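Local coordinates for protein terminase large subunit (Thermus phage G20c, PDB 5M1K) that powers ATP-driven translocation of viral DNA into empty procapsids and, through its nuclease domain, cuts the genome to begin and end packaging, at residues A[45-50]-A[67-72]. Residues are numbered along the deposited sequence; the frame is centred on the assembly and turned at random. Where two conformers were deposited one is given.
Sequences KNQDYS and RMNGAT
The Tyr49 ring is sandwiched between two side chains of 67-72: the guanidinium of Arg67 lies flat on one face, and CB of Asn69 sits over the opposite face, toward the rim. The sandwich stands where strand 50-56 begins and its antiparallel neighbour 61-68 finishes, in the central sheet of an RNase H-like nuclease fold, and illustrates how a cation-pi stack can join a loop to a neighbouring strand, here close to a probable magnesium site. Arg67 CZ lies 3.6 Å from the Tyr49 ring centroid, the planes only 13° apart; an extended chain, with CG anti to the backbone N (chi1 175°), carries the group there. His175 meets the ring edge-to-face, and the tyrosine side chain also touches Asp177, a probable magnesium ligand for DNA cleavage. Next to Tyr49 in the chain, Ser50 forms a hydrogen-bonded antiparallel pair with Met68, Ser50 N to Met68 O 2.9 Å and Met68 N to Ser50 O 3.1 Å. A water that accepts from Gly70 N lies within hydrogen-bonding distance of Asn46 O and Asp48 O of the type II' turn, Lys45 to Asp48. Asn69 ND2 donates to Gln47 O at 2.9 Å, nearly straight at 171°, with that oxygen lying in the asparagine's own amide plane.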
loop_
_atom_site.group_PDB
_atom_site.type_symbol
_atom_site.label_atom_id
_atom_site.label_comp_id
_atom_site.label_asym_id
_atom_site.label_seq_id
_atom_site.Cartn_x
_atom_site.Cartn_y
_atom_site.Cartn_z
ATOM N N LYS A 45 -10.698 -7.656 -6.080
ATOM C CA LYS A 45 -11.886 -8.284 -6.677
ATOM C C LYS A 45 -11.915 -9.769 -6.317
ATOM O O LYS A 45 -10.862 -10.385 -6.097
ATOM C CB LYS A 45 -11.870 -8.125 -8.199
ATOM N N ASN A 46 -13.122 -10.334 -6.266
ATOM C CA ASN A 46 -13.348 -11.745 -5.891
ATOM C C ASN A 46 -12.697 -12.064 -4.525
ATOM O O ASN A 46 -13.101 -11.460 -3.534
ATOM C CB ASN A 46 -12.929 -12.693 -7.025
ATOM C CG ASN A 46 -13.654 -12.395 -8.326
ATOM O OD1 ASN A 46 -14.594 -13.094 -8.704
ATOM N ND2 ASN A 46 -13.228 -11.338 -9.013
ATOM N N GLN A 47 -11.692 -12.947 -4.466
ATOM C CA GLN A 47 -11.044 -13.330 -3.194
ATOM C C GLN A 47 -9.676 -12.645 -2.961
ATOM O O GLN A 47 -8.910 -13.019 -2.060
ATOM C CB GLN A 47 -10.894 -14.855 -3.139
ATOM C CG GLN A 47 -10.714 -15.430 -1.736
ATOM C CD GLN A 47 -11.104 -16.891 -1.631
ATOM O OE1 GLN A 47 -11.869 -17.274 -0.744
ATOM N NE2 GLN A 47 -10.589 -17.717 -2.541
ATOM N N ASP A 48 -9.376 -11.630 -3.757
ATOM C CA ASP A 48 -8.114 -10.911 -3.634
ATOM C C ASP A 48 -8.165 -9.950 -2.446
ATOM O O ASP A 48 -9.246 -9.515 -2.044
ATOM C CB ASP A 48 -7.825 -10.139 -4.927
ATOM C CG ASP A 48 -7.728 -11.049 -6.145
ATOM O OD1 ASP A 48 -7.246 -12.195 -6.012
ATOM O OD2 ASP A 48 -8.163 -10.629 -7.240
ATOM N N TYR A 49 -6.997 -9.640 -1.893
ATOM C CA TYR A 49 -6.917 -8.739 -0.750
ATOM C C TYR A 49 -7.006 -7.270 -1.144
ATOM O O TYR A 49 -6.533 -6.877 -2.211
ATOM C CB TYR A 49 -5.615 -8.947 0.014
ATOM C CG TYR A 49 -5.510 -10.297 0.678
ATOM C CD1 TYR A 49 -5.974 -10.490 1.971
ATOM C CD2 TYR A 49 -4.916 -11.380 0.024
ATOM C CE1 TYR A 49 -5.886 -11.740 2.590
ATOM C CE2 TYR A 49 -4.819 -12.629 0.636
ATOM C CZ TYR A 49 -5.298 -12.793 1.924
ATOM O OH TYR A 49 -5.187 -14.024 2.544
ATOM N N SER A 50 -7.605 -6.474 -0.263
ATOM C CA SER A 50 -7.529 -5.020 -0.320
ATOM C C SER A 50 -6.673 -4.577 0.843
ATOM O O SER A 50 -6.826 -5.095 1.943
ATOM C CB SER A 50 -8.913 -4.399 -0.181
ATOM O OG SER A 50 -9.766 -4.844 -1.220
ATOM N N ARG A 67 -5.889 -4.745 6.183
ATOM C CA ARG A 67 -5.872 -5.722 5.105
ATOM C C ARG A 67 -6.991 -6.723 5.278
ATOM O O ARG A 67 -7.151 -7.277 6.363
ATOM C CB ARG A 67 -4.530 -6.434 5.089
ATOM C CG ARG A 67 -4.418 -7.570 4.074
ATOM C CD ARG A 67 -2.947 -7.927 3.871
ATOM N NE ARG A 67 -2.682 -9.011 2.930
ATOM C CZ ARG A 67 -2.619 -10.314 3.224
ATOM N NH1 ARG A 67 -2.858 -10.772 4.453
ATOM N NH2 ARG A 67 -2.320 -11.178 2.255
ATOM N N MET A 68 -7.754 -6.975 4.225
ATOM C CA MET A 68 -8.765 -8.026 4.299
ATOM C C MET A 68 -9.160 -8.483 2.919
ATOM O O MET A 68 -8.967 -7.772 1.935
ATOM C CB MET A 68 -10.014 -7.532 5.038
ATOM C CG MET A 68 -10.802 -6.468 4.283
ATOM S SD MET A 68 -10.011 -4.849 4.204
ATOM C CE MET A 68 -11.311 -3.876 3.444
ATOM N N ASN A 69 -9.734 -9.678 2.865
ATOM C CA ASN A 69 -10.313 -10.219 1.617
ATOM C C ASN A 69 -11.745 -10.649 1.943
ATOM O O ASN A 69 -12.156 -10.640 3.101
ATOM C CB ASN A 69 -9.454 -11.313 0.942
ATOM C CG ASN A 69 -9.633 -12.690 1.556
ATOM O OD1 ASN A 69 -9.913 -12.820 2.734
ATOM N ND2 ASN A 69 -9.473 -13.727 0.745
ATOM N N GLY A 70 -12.515 -10.948 0.907
ATOM C CA GLY A 70 -13.920 -11.325 1.075
ATOM C C GLY A 70 -14.846 -10.209 1.550
ATOM O O GLY A 70 -15.952 -10.495 2.022
ATOM N N ALA A 71 -14.416 -8.949 1.442
ATOM C CA ALA A 71 -15.230 -7.803 1.858
ATOM C C ALA A 71 -16.007 -7.294 0.660
ATOM O O ALA A 71 -15.486 -7.275 -0.446
ATOM C CB ALA A 71 -14.355 -6.695 2.410
ATOM N N THR A 72 -17.247 -6.861 0.887
ATOM C CA THR A 72 -18.037 -6.291 -0.201
ATOM C C THR A 72 -17.404 -4.987 -0.661
ATOM O O THR A 72 -16.659 -4.354 0.088
ATOM C CB THR A 72 -19.490 -6.008 0.206
ATOM O OG1 THR A 72 -19.519 -4.977 1.202
ATOM C CG2 THR A 72 -20.174 -7.270 0.724
HETATM O O HOH W 1 -11.686 -10.390 -1.619
#